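Local coordinates for inactive glucansucrase (Lactobacillus reuteri, PDB 5JBD), which belongs to glycoside hydrolase family 70 as an inactive glucansucrase, a large multidomain protein with a TIM-barrel core and a bound calcium ion, at residues Ser89-Val92 with Gln93-Ile97; Gln41-Ala45 with Ile46-Asp50; Asn842-Ser845 with Leu846-Ile849; Arg766-Asn769 with Arg770-Ile774. All blocks are in the same frame, centred on the assembly; numbering follows the deposited sequence.

Interaction 1: Ser89-Val92 with Gln93-Ile97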
ATOM      1  N   SER A  89      31.493 -19.760 -13.630  1.00 44.03           N
ATOM      2  CA  SER A  89      32.427 -19.661 -14.756  1.00 46.05           C
ATOM      3  C   SER A  89      33.868 -19.515 -14.301  1.00 47.42           C
ATOM      4  O   SER A  89      34.136 -19.234 -13.128  1.00 47.16           O
ATOM      5  CB  SER A  89      32.068 -18.440 -15.614  1.00 46.68           C
ATOM      6  OG  SER A  89      32.250 -17.240 -14.871  1.00 45.43           O
ATOM      7  N   LYS A  90      34.792 -19.711 -15.241  1.00 50.07           N
ATOM      8  CA  LYS A  90      36.223 -19.442 -15.017  1.00 53.19           C
ATOM      9  C   LYS A  90      36.455 -17.984 -14.589  1.00 51.57           C
ATOM     10  O   LYS A  90      37.290 -17.702 -13.715  1.00 50.72           O
ATOM     11  CB  LYS A  90      37.040 -19.728 -16.284  1.00 56.28           C
ATOM     12  CG  LYS A  90      37.494 -21.168 -16.459  1.00 59.68           C
ATOM     13  CD  LYS A  90      38.346 -21.319 -17.701  1.00 64.59           C
ATOM     14  CE  LYS A  90      38.087 -22.641 -18.492  1.00 68.05           C
ATOM     15  NZ  LYS A  90      38.001 -23.874 -17.658  1.00 69.96           N
ATOM     16  N   ASP A  91      35.707 -17.079 -15.215  1.00 49.45           N
ATOM     17  CA  ASP A  91      35.748 -15.649 -14.900  1.00 49.14           C
ATOM     18  C   ASP A  91      35.546 -15.415 -13.392  1.00 45.26           C
ATOM     19  O   ASP A  91      36.373 -14.783 -12.741  1.00 44.23           O
ATOM     20  CB  ASP A  91      34.671 -14.915 -15.735  1.00 49.74           C
ATOM     21  CG  ASP A  91      34.651 -13.397 -15.515  1.00 50.53           C
ATOM     22  OD1 ASP A  91      35.685 -12.801 -15.141  1.00 51.03           O
ATOM     23  OD2 ASP A  91      33.579 -12.799 -15.744  1.00 53.10           O
ATOM     24  N   VAL A  92      34.460 -15.962 -12.857  1.00 44.21           N
ATOM     25  CA  VAL A  92      34.079 -15.762 -11.452  1.00 42.63           C
ATOM     26  C   VAL A  92      35.034 -16.504 -10.507  1.00 42.85           C
ATOM     27  O   VAL A  92      35.340 -16.012  -9.423  1.00 42.86           O
ATOM     28  CB  VAL A  92      32.589 -16.146 -11.209  1.00 41.86           C
ATOM     29  CG1 VAL A  92      32.204 -16.023  -9.732  1.00 40.78           C
ATOM     30  CG2 VAL A  92      31.673 -15.266 -12.064  1.00 41.94           C
ATOM     31  N   GLN A  93      35.531 -17.663 -10.935  1.00 42.34           N
ATOM     32  CA  GLN A  93      36.551 -18.389 -10.188  1.00 42.67           C
ATOM     33  C   GLN A  93      37.788 -17.517  -9.988  1.00 42.49           C
ATOM     34  O   GLN A  93      38.304 -17.398  -8.870  1.00 41.75           O
ATOM     35  CB  GLN A  93      36.919 -19.696 -10.910  1.00 43.24           C
ATOM     36  CG  GLN A  93      37.964 -20.565 -10.206  1.00 44.40           C
ATOM     37  CD  GLN A  93      38.342 -21.805 -10.998  1.00 44.61           C
ATOM     38  OE1 GLN A  93      38.074 -21.887 -12.182  1.00 46.09           O
ATOM     39  NE2 GLN A  93      38.970 -22.771 -10.340  1.00 46.41           N
ATOM     40  N   ALA A  94      38.266 -16.917 -11.073  1.00 43.75           N
ATOM     41  CA  ALA A  94      39.434 -16.038 -11.003  1.00 43.66           C
ATOM     42  C   ALA A  94      39.127 -14.821 -10.134  1.00 42.98           C
ATOM     43  O   ALA A  94      39.980 -14.411  -9.348  1.00 43.02           O
ATOM     44  CB  ALA A  94      39.896 -15.624 -12.394  1.00 45.08           C
ATOM     45  N   GLN A  95      37.904 -14.288 -10.226  1.00 41.76           N
ATOM     46  CA  GLN A  95      37.477 -13.194  -9.337  1.00 41.18           C
ATOM     47  C   GLN A  95      37.473 -13.587  -7.863  1.00 40.39           C
ATOM     48  O   GLN A  95      37.918 -12.813  -7.012  1.00 39.75           O
ATOM     49  CB  GLN A  95      36.088 -12.675  -9.685  1.00 40.82           C
ATOM     50  CG  GLN A  95      35.965 -11.872 -10.973  1.00 41.21           C
ATOM     51  CD  GLN A  95      34.521 -11.487 -11.227  1.00 41.04           C
ATOM     52  OE1 GLN A  95      33.891 -10.848 -10.391  1.00 39.82           O
ATOM     53  NE2 GLN A  95      33.978 -11.907 -12.365  1.00 41.94           N
ATOM     54  N   PHE A  96      36.988 -14.793  -7.565  1.00 40.08           N
ATOM     55  CA  PHE A  96      36.999 -15.308  -6.191  1.00 38.63           C
ATOM     56  C   PHE A  96      38.412 -15.351  -5.626  1.00 39.86           C
ATOM     57  O   PHE A  96      38.655 -14.885  -4.511  1.00 39.08           O
ATOM     58  CB  PHE A  96      36.360 -16.695  -6.124  1.00 38.00           C
ATOM     59  CG  PHE A  96      36.367 -17.296  -4.752  1.00 37.47           C
ATOM     60  CD1 PHE A  96      35.387 -16.947  -3.825  1.00 36.85           C
ATOM     61  CD2 PHE A  96      37.332 -18.219  -4.384  1.00 37.59           C
ATOM     62  CE1 PHE A  96      35.380 -17.498  -2.557  1.00 35.96           C
ATOM     63  CE2 PHE A  96      37.339 -18.769  -3.108  1.00 37.23           C
ATOM     64  CZ  PHE A  96      36.359 -18.409  -2.195  1.00 36.55           C
ATOM     65  N   ILE A  97      39.339 -15.893  -6.407  1.00 41.93           N
ATOM     66  CA  ILE A  97      40.744 -16.021  -5.997  1.00 43.64           C
ATOM     67  C   ILE A  97      41.358 -14.644  -5.723  1.00 44.25           C
ATOM     68  O   ILE A  97      41.929 -14.416  -4.647  1.00 44.82           O
ATOM     69  CB  ILE A  97      41.569 -16.833  -7.041  1.00 44.44           C
ATOM     70  CG1 ILE A  97      41.092 -18.297  -7.064  1.00 44.39           C
ATOM     71  CG2 ILE A  97      43.067 -16.788  -6.729  1.00 45.81           C
ATOM     72  CD1 ILE A  97      41.508 -19.087  -8.294  1.00 45.27           C
TER
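Val92 O takes the N-H of Phe96 at 2.8 Å, the shortest of four successive i to i+4 backbone bonds with which helix 90-101 begins. The others run from Gln93 N to Ser89 O, from Ala94 N to Lys90 O, and from Gln95 N to Asp91 O. Ser89 is the N-cap: its OG, turned back over the first turn, accepts from Val92 N at 3.3 Å along a nearly straight N-H (163°).

One turn apart on the helix, Asp91 and Gln95 meet at their polar ends, brought together by Asp91 CG lying trans to its N (chi1 -178°) and Gln95 CG beside its own. Gln95 NE2 gives OD1 of Asp91 only a weak bond of 3.4 Å, with amide and carboxylate planes 52° apart, while Gln95 CG rests 3.4 Å from Asp91 O. Gln93 lies extended on another side, near Trp87 and helix 126-147. Lys90 NZ is held by Thr126 OG1, and the Phe96 ring leads off into the aromatic company of Trp87, Phe100 and Phe160.

The backbone bonds and the serine cap do most of the holding, and the Asp91 carboxylate, in the first turn, is probably steadied by the positive end of the helix dipole.

Interaction 2: Gln41-Ala45 with Ile46-Asp50; sequences QDSSA and INNID
Ser43 and Asn48 make the tight side of this turn. Asn48 ND2 gives one bond to Ser43 OG at 2.9 Å and another to Ile46 O at 3.2 Å, both acceptors lying close to the amide plane, which fixes the rotation of the amide. With CG between its own backbone N and carbonyl carbon (chi1 69°), Asn48 folds back towards the turn instead of standing off the chain. Ile46 O is approached from a second quarter by Ser43 CA, a CA-H...O contact of 3.6 Å. The other end of the amide, OD1, accepts from Gly51 N.

Behind these polar groups Ile46 is buried, and its CD1 comes within 4.2 Å of Gln41 CA. The backbone curls round Asp42 O, which accepts from Ala45 N at 3.1 Å and more weakly from Ile46 N. Asp42 OD1 receives Ser44 N at 2.9 Å, an Asx turn, met on the anti side of the carboxylate.

Gln41 and Ser44 lie on the open side; Ser43 is exposed as well, but its OG is engaged by Asn48. Here a water replaces direct contact between Ser43 O and Asn47 ND2, donating to the carbonyl and accepting from the amide at 2.7 Å. Asn47, near a bound triethylene glycol, and Ala45 tie the loop by backbone bonds to Trp58 and Arg60 respectively.

With no helix or strand within 41-50, the loop takes its shape from a few backbone bonds supplemented by side-chain amide, hydroxyl and carboxylate groups.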
ATOM      1  N   GLN A  41      24.908 -37.406   0.004  1.00 41.35           N
ATOM      2  CA  GLN A  41      24.096 -36.828  -1.058  1.00 42.78           C
ATOM      3  C   GLN A  41      22.638 -36.662  -0.624  1.00 42.74           C
ATOM      4  O   GLN A  41      21.719 -37.264  -1.187  1.00 41.62           O
ATOM      5  CB  GLN A  41      24.209 -37.665  -2.330  1.00 44.98           C
ATOM      6  CG  GLN A  41      25.628 -37.753  -2.872  1.00 46.51           C
ATOM      7  CD  GLN A  41      25.666 -38.113  -4.351  1.00 49.46           C
ATOM      8  OE1 GLN A  41      24.722 -38.709  -4.887  1.00 48.15           O
ATOM      9  NE2 GLN A  41      26.756 -37.737  -5.022  1.00 50.23           N
ATOM     10  N   ASP A  42      22.431 -35.799   0.362  1.00 44.76           N
ATOM     11  CA  ASP A  42      21.082 -35.439   0.824  1.00 45.92           C
ATOM     12  C   ASP A  42      21.135 -34.118   1.600  1.00 44.18           C
ATOM     13  O   ASP A  42      22.206 -33.535   1.779  1.00 41.35           O
ATOM     14  CB  ASP A  42      20.470 -36.581   1.667  1.00 49.52           C
ATOM     15  CG  ASP A  42      21.314 -36.940   2.891  1.00 51.01           C
ATOM     16  OD1 ASP A  42      21.716 -36.032   3.638  1.00 51.24           O
ATOM     17  OD2 ASP A  42      21.555 -38.142   3.123  1.00 55.26           O
ATOM     18  N   SER A  43      19.984 -33.672   2.081  1.00 44.91           N
ATOM     19  CA  SER A  43      19.878 -32.390   2.777  1.00 45.22           C
ATOM     20  C   SER A  43      20.634 -32.301   4.100  1.00 44.18           C
ATOM     21  O   SER A  43      20.900 -31.193   4.578  1.00 43.68           O
ATOM     22  CB  SER A  43      18.405 -32.032   2.978  1.00 46.28           C
ATOM     23  OG  SER A  43      17.765 -31.908   1.717  1.00 48.16           O
ATOM     24  N   SER A  44      21.001 -33.446   4.681  1.00 41.94           N
ATOM     25  CA  SER A  44      21.821 -33.453   5.890  1.00 40.59           C
ATOM     26  C   SER A  44      23.249 -32.947   5.655  1.00 41.83           C
ATOM     27  O   SER A  44      23.927 -32.583   6.621  1.00 43.09           O
ATOM     28  CB  SER A  44      21.869 -34.853   6.532  1.00 40.97           C
ATOM     29  OG  SER A  44      22.751 -35.721   5.834  1.00 41.38           O
ATOM     30  N   ALA A  45      23.726 -32.970   4.406  1.00 39.20           N
ATOM     31  CA  ALA A  45      25.063 -32.449   4.083  1.00 37.98           C
ATOM     32  C   ALA A  45      25.139 -31.427   2.936  1.00 36.13           C
ATOM     33  O   ALA A  45      26.219 -30.885   2.687  1.00 34.10           O
ATOM     34  CB  ALA A  45      26.003 -33.604   3.806  1.00 39.30           C
ATOM     35  N   ILE A  46      24.027 -31.166   2.250  1.00 35.20           N
ATOM     36  CA  ILE A  46      24.022 -30.225   1.124  1.00 35.43           C
ATOM     37  C   ILE A  46      22.782 -29.321   1.196  1.00 34.85           C
ATOM     38  O   ILE A  46      21.664 -29.801   1.029  1.00 36.28           O
ATOM     39  CB  ILE A  46      24.052 -30.958  -0.246  1.00 35.37           C
ATOM     40  CG1 ILE A  46      25.239 -31.940  -0.365  1.00 35.98           C
ATOM     41  CG2 ILE A  46      24.100 -29.941  -1.388  1.00 35.77           C
ATOM     42  CD1 ILE A  46      25.179 -32.816  -1.604  1.00 36.09           C
ATOM     43  N   ASN A  47      22.970 -28.025   1.443  1.00 34.50           N
ATOM     44  CA  ASN A  47      21.852 -27.058   1.346  1.00 35.00           C
ATOM     45  C   ASN A  47      21.281 -27.129  -0.080  1.00 34.23           C
ATOM     46  O   ASN A  47      22.034 -27.201  -1.060  1.00 34.67           O
ATOM     47  CB  ASN A  47      22.291 -25.605   1.626  1.00 35.48           C
ATOM     48  CG  ASN A  47      22.559 -25.281   3.125  1.00 37.33           C
ATOM     49  OD1 ASN A  47      23.197 -24.253   3.434  1.00 40.08           O
ATOM     50  ND2 ASN A  47      22.085 -26.126   4.052  1.00 38.44           N
ATOM     51  N   ASN A  48      19.963 -27.134  -0.182  1.00 34.01           N
ATOM     52  CA  ASN A  48      19.311 -27.074  -1.473  1.00 34.98           C
ATOM     53  C   ASN A  48      17.924 -26.433  -1.344  1.00 33.60           C
ATOM     54  O   ASN A  48      17.364 -26.328  -0.248  1.00 33.22           O
ATOM     55  CB  ASN A  48      19.205 -28.474  -2.072  1.00 36.98           C
ATOM     56  CG  ASN A  48      18.229 -29.341  -1.313  1.00 38.44           C
ATOM     57  OD1 ASN A  48      17.083 -29.509  -1.727  1.00 39.32           O
ATOM     58  ND2 ASN A  48      18.648 -29.829  -0.156  1.00 40.43           N
ATOM     59  N   ILE A  49      17.395 -26.014  -2.481  1.00 33.04           N
ATOM     60  CA  ILE A  49      16.109 -25.304  -2.560  1.00 31.68           C
ATOM     61  C   ILE A  49      15.278 -26.059  -3.583  1.00 31.29           C
ATOM     62  O   ILE A  49      15.556 -25.998  -4.766  1.00 30.76           O
ATOM     63  CB  ILE A  49      16.298 -23.827  -2.966  1.00 31.62           C
ATOM     64  CG1 ILE A  49      17.270 -23.129  -1.996  1.00 31.24           C
ATOM     65  CG2 ILE A  49      14.945 -23.104  -2.972  1.00 31.58           C
ATOM     66  CD1 ILE A  49      17.651 -21.716  -2.379  1.00 32.07           C
ATOM     67  N   ASP A  50      14.318 -26.842  -3.097  1.00 33.20           N
ATOM     68  CA  ASP A  50      13.559 -27.785  -3.924  1.00 34.95           C
ATOM     69  C   ASP A  50      14.430 -28.647  -4.864  1.00 35.58           C
ATOM     70  O   ASP A  50      14.084 -28.862  -6.023  1.00 36.99           O
ATOM     71  CB  ASP A  50      12.497 -27.014  -4.727  1.00 35.88           C
ATOM     72  CG  ASP A  50      11.573 -26.199  -3.843  1.00 36.26           C
ATOM     73  OD1 ASP A  50      10.843 -26.806  -3.035  1.00 39.32           O
ATOM     74  OD2 ASP A  50      11.583 -24.955  -3.935  1.00 35.32           O
TER
HETATM   75  O   HOH W   1      20.698 -28.402   4.228  1.00 37.65           O

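Interaction 3: Asn842-Ser845 with Leu846-Ile849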
ATOM      1  N   ASN A 842       1.257 -14.675  -8.529  1.00 27.22           N
ATOM      2  CA  ASN A 842       1.481 -14.309  -9.930  1.00 26.49           C
ATOM      3  C   ASN A 842       2.941 -14.018 -10.224  1.00 26.10           C
ATOM      4  O   ASN A 842       3.401 -14.254 -11.342  1.00 25.10           O
ATOM      5  CB  ASN A 842       0.686 -13.040 -10.306  1.00 26.42           C
ATOM      6  CG  ASN A 842      -0.814 -13.271 -10.400  1.00 27.08           C
ATOM      7  OD1 ASN A 842      -1.613 -12.376 -10.046  1.00 30.20           O
ATOM      8  ND2 ASN A 842      -1.215 -14.421 -10.889  1.00 24.57           N
ATOM      9  N   GLY A 843       3.668 -13.511  -9.226  1.00 25.43           N
ATOM     10  CA  GLY A 843       5.045 -13.090  -9.425  1.00 25.39           C
ATOM     11  C   GLY A 843       5.505 -12.261  -8.260  1.00 24.96           C
ATOM     12  O   GLY A 843       4.847 -12.226  -7.216  1.00 26.05           O
ATOM     13  N   THR A 844       6.648 -11.610  -8.418  1.00 25.55           N
ATOM     14  CA  THR A 844       7.198 -10.753  -7.373  1.00 25.56           C
ATOM     15  C   THR A 844       7.946  -9.604  -8.003  1.00 26.68           C
ATOM     16  O   THR A 844       8.478  -9.742  -9.109  1.00 28.41           O
ATOM     17  CB  THR A 844       8.147 -11.524  -6.409  1.00 25.33           C
ATOM     18  OG1 THR A 844       8.709 -10.628  -5.434  1.00 25.17           O
ATOM     19  CG2 THR A 844       9.285 -12.185  -7.166  1.00 26.17           C
ATOM     20  N   SER A 845       7.999  -8.473  -7.298  1.00 26.55           N
ATOM     21  CA  SER A 845       8.970  -7.439  -7.615  1.00 27.55           C
ATOM     22  C   SER A 845      10.375  -8.003  -7.385  1.00 28.65           C
ATOM     23  O   SER A 845      10.545  -8.963  -6.639  1.00 28.54           O
ATOM     24  CB  SER A 845       8.750  -6.169  -6.793  1.00 28.24           C
ATOM     25  OG  SER A 845       8.624  -6.441  -5.408  1.00 29.94           O
ATOM     26  N   LEU A 846      11.368  -7.431  -8.056  1.00 29.08           N
ATOM     27  CA  LEU A 846      12.727  -7.965  -8.004  1.00 29.63           C
ATOM     28  C   LEU A 846      13.197  -7.969  -6.551  1.00 30.83           C
ATOM     29  O   LEU A 846      13.005  -6.991  -5.835  1.00 29.77           O
ATOM     30  CB  LEU A 846      13.678  -7.148  -8.882  1.00 29.91           C
ATOM     31  CG  LEU A 846      13.298  -6.929 -10.350  1.00 30.06           C
ATOM     32  CD1 LEU A 846      14.402  -6.171 -11.077  1.00 31.79           C
ATOM     33  CD2 LEU A 846      12.964  -8.233 -11.065  1.00 31.17           C
ATOM     34  N   GLN A 847      13.776  -9.087  -6.102  1.00 30.57           N
ATOM     35  CA  GLN A 847      14.091  -9.256  -4.680  1.00 30.38           C
ATOM     36  C   GLN A 847      15.544  -8.957  -4.300  1.00 30.53           C
ATOM     37  O   GLN A 847      15.925  -9.130  -3.137  1.00 29.83           O
ATOM     38  CB  GLN A 847      13.682 -10.664  -4.226  1.00 31.55           C
ATOM     39  CG  GLN A 847      12.177 -10.886  -4.286  1.00 31.02           C
ATOM     40  CD  GLN A 847      11.730 -12.157  -3.588  1.00 31.91           C
ATOM     41  OE1 GLN A 847      12.552 -12.972  -3.170  1.00 31.73           O
ATOM     42  NE2 GLN A 847      10.417 -12.355  -3.489  1.00 30.56           N
ATOM     43  N   ASN A 848      16.341  -8.509  -5.273  1.00 31.07           N
ATOM     44  CA  ASN A 848      17.740  -8.115  -5.062  1.00 32.17           C
ATOM     45  C   ASN A 848      18.654  -9.278  -4.602  1.00 32.01           C
ATOM     46  O   ASN A 848      19.549  -9.071  -3.793  1.00 31.10           O
ATOM     47  CB  ASN A 848      17.848  -6.939  -4.063  1.00 32.74           C
ATOM     48  CG  ASN A 848      17.089  -5.700  -4.510  1.00 33.64           C
ATOM     49  OD1 ASN A 848      16.319  -5.129  -3.745  1.00 34.82           O
ATOM     50  ND2 ASN A 848      17.307  -5.277  -5.740  1.00 32.99           N
ATOM     51  N   ILE A 849      18.432 -10.475  -5.144  1.00 32.67           N
ATOM     52  CA  ILE A 849      19.280 -11.652  -4.839  1.00 33.07           C
ATOM     53  C   ILE A 849      20.164 -12.139  -5.992  1.00 33.51           C
ATOM     54  O   ILE A 849      21.218 -12.751  -5.750  1.00 34.75           O
ATOM     55  CB  ILE A 849      18.449 -12.833  -4.289  1.00 33.21           C
ATOM     56  CG1 ILE A 849      17.401 -13.309  -5.302  1.00 32.74           C
ATOM     57  CG2 ILE A 849      17.785 -12.433  -2.974  1.00 33.66           C
ATOM     58  CD1 ILE A 849      16.613 -14.511  -4.846  1.00 32.34           C
TER
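Thr844 and Gln847 are brought together by two torsions: Thr844 OG1 lies opposite its own backbone N (chi1 177°), pointing on along the chain, and Gln847 CG sits beside its N (chi1 -65°), sending an extended side chain back towards the strand. The two side chains cross at about a right angle. Gln847 NE2 donates to Thr844 OG1 at 3.1 Å with a fairly straight N-H (153°), the oxygen tilted a little from the amide plane.

That hydroxyl is also a donor. Its main bond goes to Ser845 O at 2.8 Å, in the carbonyl plane and on a lone pair, so OG1 links the amide of Gln847 to the backbone at the end of the strand; a weak one joins it to Gly241 O. Gln847 CG lies just beyond the carbonyl oxygen, 3.4 Å from Ser845 O, and its NE2 stays 3.9 Å from Thr844 CG2. The amide is pinned at its far end too, where OE1 accepts from Tyr789 N. Ser845 OG turns to a different partner, Gly241 N.

The arrangement closes off strand 841-845, an inner member of a six-stranded antiparallel sheet, flanked by strands 193-197 and 242-244. Thr844 packs on Val194 and Phe196 of one neighbour and on Asn242 of the other. Beyond Ser845 the chain leaves the sheet; Gln847 leans on Ala788 of strand 784-791, its N bonds to Tyr786 OH, and the carboxylate of Glu172 receives Asn848 N and Ile849 N.

Interaction 4: Arg766-Asn769 with Arg770-Ile774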
ATOM      1  N   ARG A 766      11.352 -11.931 -16.874  1.00 28.44           N
ATOM      2  CA  ARG A 766      11.448 -10.505 -16.550  1.00 27.85           C
ATOM      3  C   ARG A 766      10.332  -9.750 -17.283  1.00 27.67           C
ATOM      4  O   ARG A 766      10.299  -9.752 -18.501  1.00 26.78           O
ATOM      5  CB  ARG A 766      12.815  -9.961 -17.001  1.00 29.07           C
ATOM      6  CG  ARG A 766      13.079  -8.492 -16.695  1.00 28.71           C
ATOM      7  CD  ARG A 766      13.280  -8.256 -15.216  1.00 28.62           C
ATOM      8  NE  ARG A 766      13.547  -6.841 -14.951  1.00 28.81           N
ATOM      9  CZ  ARG A 766      12.621  -5.875 -14.913  1.00 28.79           C
ATOM     10  NH1 ARG A 766      11.336  -6.154 -15.137  1.00 28.52           N
ATOM     11  NH2 ARG A 766      12.988  -4.610 -14.661  1.00 28.30           N
ATOM     12  N   THR A 767       9.463  -9.077 -16.529  1.00 28.31           N
ATOM     13  CA  THR A 767       8.305  -8.392 -17.111  1.00 27.87           C
ATOM     14  C   THR A 767       8.092  -6.985 -16.580  1.00 28.04           C
ATOM     15  O   THR A 767       8.670  -6.593 -15.559  1.00 27.66           O
ATOM     16  CB  THR A 767       6.998  -9.170 -16.838  1.00 27.71           C
ATOM     17  OG1 THR A 767       6.687  -9.134 -15.439  1.00 26.67           O
ATOM     18  CG2 THR A 767       7.109 -10.610 -17.317  1.00 28.54           C
ATOM     19  N   ASN A 768       7.224  -6.247 -17.282  1.00 27.92           N
ATOM     20  CA  ASN A 768       6.677  -4.989 -16.770  1.00 28.85           C
ATOM     21  C   ASN A 768       5.546  -5.289 -15.768  1.00 28.29           C
ATOM     22  O   ASN A 768       5.309  -6.458 -15.412  1.00 26.61           O
ATOM     23  CB  ASN A 768       6.212  -4.089 -17.935  1.00 29.90           C
ATOM     24  CG  ASN A 768       5.001  -4.634 -18.687  1.00 32.00           C
ATOM     25  OD1 ASN A 768       4.330  -5.576 -18.258  1.00 30.74           O
ATOM     26  ND2 ASN A 768       4.715  -4.025 -19.834  1.00 33.01           N
ATOM     27  N   ASN A 769       4.837  -4.247 -15.341  1.00 27.77           N
ATOM     28  CA  ASN A 769       3.769  -4.398 -14.341  1.00 26.96           C
ATOM     29  C   ASN A 769       2.474  -5.070 -14.845  1.00 27.06           C
ATOM     30  O   ASN A 769       1.551  -5.290 -14.059  1.00 25.64           O
ATOM     31  CB  ASN A 769       3.463  -3.064 -13.664  1.00 26.64           C
ATOM     32  CG  ASN A 769       2.905  -2.017 -14.618  1.00 26.78           C
ATOM     33  OD1 ASN A 769       2.803  -2.234 -15.827  1.00 25.45           O
ATOM     34  ND2 ASN A 769       2.593  -0.854 -14.071  1.00 26.13           N
ATOM     35  N   ARG A 770       2.410  -5.396 -16.134  1.00 27.46           N
ATOM     36  CA  ARG A 770       1.332  -6.229 -16.674  1.00 28.95           C
ATOM     37  C   ARG A 770       1.749  -7.690 -16.959  1.00 29.00           C
ATOM     38  O   ARG A 770       0.979  -8.460 -17.524  1.00 27.97           O
ATOM     39  CB  ARG A 770       0.762  -5.599 -17.941  1.00 29.39           C
ATOM     40  CG  ARG A 770       0.235  -4.185 -17.764  1.00 30.91           C
ATOM     41  CD  ARG A 770      -0.443  -3.693 -19.049  1.00 30.12           C
ATOM     42  NE  ARG A 770      -1.540  -4.567 -19.471  1.00 30.40           N
ATOM     43  CZ  ARG A 770      -2.739  -4.638 -18.889  1.00 31.15           C
ATOM     44  NH1 ARG A 770      -3.060  -3.895 -17.824  1.00 34.53           N
ATOM     45  NH2 ARG A 770      -3.648  -5.464 -19.380  1.00 32.29           N
ATOM     46  N   GLY A 771       2.950  -8.095 -16.548  1.00 31.03           N
ATOM     47  CA  GLY A 771       3.423  -9.457 -16.833  1.00 31.89           C
ATOM     48  C   GLY A 771       3.812  -9.710 -18.286  1.00 34.32           C
ATOM     49  O   GLY A 771       3.911 -10.851 -18.709  1.00 34.89           O
ATOM     50  N   MET A 772       4.050  -8.648 -19.050  1.00 35.36           N
ATOM     51  CA  MET A 772       4.568  -8.779 -20.401  1.00 39.00           C
ATOM     52  C   MET A 772       6.086  -8.676 -20.336  1.00 36.05           C
ATOM     53  O   MET A 772       6.620  -7.804 -19.657  1.00 32.72           O
ATOM     54  CB  MET A 772       4.002  -7.683 -21.308  1.00 44.34           C
ATOM     55  CG  MET A 772       2.480  -7.733 -21.435  1.00 52.34           C
ATOM     56  SD  MET A 772       1.848  -9.297 -22.120  1.00 61.30           S
ATOM     57  CE  MET A 772       0.449  -9.628 -21.039  1.00 63.36           C
ATOM     58  N   GLN A 773       6.763  -9.553 -21.072  1.00 34.23           N
ATOM     59  CA  GLN A 773       8.213  -9.582 -21.069  1.00 34.51           C
ATOM     60  C   GLN A 773       8.778  -8.274 -21.619  1.00 34.05           C
ATOM     61  O   GLN A 773       8.287  -7.772 -22.642  1.00 32.69           O
ATOM     62  CB  GLN A 773       8.739 -10.769 -21.895  1.00 34.92           C
ATOM     63  CG  GLN A 773      10.252 -10.925 -21.803  1.00 35.24           C
ATOM     64  CD  GLN A 773      10.801 -12.181 -22.454  1.00 34.83           C
ATOM     65  OE1 GLN A 773      10.059 -13.013 -22.979  1.00 34.00           O
ATOM     66  NE2 GLN A 773      12.127 -12.316 -22.423  1.00 34.05           N
ATOM     67  N   ILE A 774       9.791  -7.729 -20.938  1.00 32.58           N
ATOM     68  CA  ILE A 774      10.533  -6.558 -21.436  1.00 33.86           C
ATOM     69  C   ILE A 774      12.035  -6.796 -21.509  1.00 34.17           C
ATOM     70  O   ILE A 774      12.560  -7.749 -20.914  1.00 33.65           O
ATOM     71  CB  ILE A 774      10.288  -5.289 -20.582  1.00 34.26           C
ATOM     72  CG1 ILE A 774      10.676  -5.528 -19.114  1.00 33.57           C
ATOM     73  CG2 ILE A 774       8.827  -4.860 -20.701  1.00 33.91           C
ATOM     74  CD1 ILE A 774      10.739  -4.270 -18.272  1.00 33.17           C
TER
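Asn768 OD1 is gripped by two backbone N-H groups across the turn, Arg770 N at 2.9 Å and Met772 N at 3.2 Å. They come from opposite faces of the amide plane, each well out of it, and neither on a lone pair. The torsion responsible puts CG between the backbone N and the carbonyl carbon (chi1 68°), tucking the side chain into the loop, where it lies beside Met772 and points the same way.

Thr767 adopts a similar rotamer, from which OG1 donates to Asn768 O at 3.0 Å on a lone pair; Gly771 N reaches that same oxygen from above its plane. The methyl CG2 of Thr767 meets Gly771 O at 3.5 Å.

The turn follows the end of strand 758-767, which lies beside strand 193-197 in the six-stranded antiparallel sheet, Thr767 bonding to Gln193. It is a type I turn from Asn768 to Gly771, with Gly771 at positive phi (73°) forming a G1 bulge. Asn768 N to Met772 O at 2.9 Å closes it, and Ile774 N to Arg766 O follows, on the far side of the single bridge between Thr767 and Gln773.

Arg766 starts extended and bends at chi2 (71°), bringing NH1 to 3.7 Å from Ile774 CD1, obliquely to the guanidinium. Its nitrogens are held by the Asp192 carboxylate and by Leu173 O and Ser191 O. Ile774 CG1, between its backbone N and carbonyl carbon, turns CD1 to that guanidinium and leaves CG2 against Asn768 CB at 3.9 Å; a sulfate ion lies about 4 Å from the Ile774 side chain.

Interactions 3 and 4 are direct neighbours: their centres are 12 Å apart, and Leu846 CD1 packs 4.0 Å from Arg766 NE. Both belong to the same antiparallel sheet, whose strand 193-197 runs between strands 841-845 and 758-767. The calcium ion lies about 9 Å from the Asn769 side chain and about 11 Å from that of Thr844. None of its ligands, Glu237, Asp243, Asn287 and Asn751, belongs to these segments, but Asn842 and Gly843 bond through the backbone to Asp243. Interaction 2 is tied to the sheet through Asp50 and Ala761, and its nearest atoms are about 8 Å from interaction 3. Interaction 1 stands apart, about 12 Å from interaction 3 at the nearest atoms.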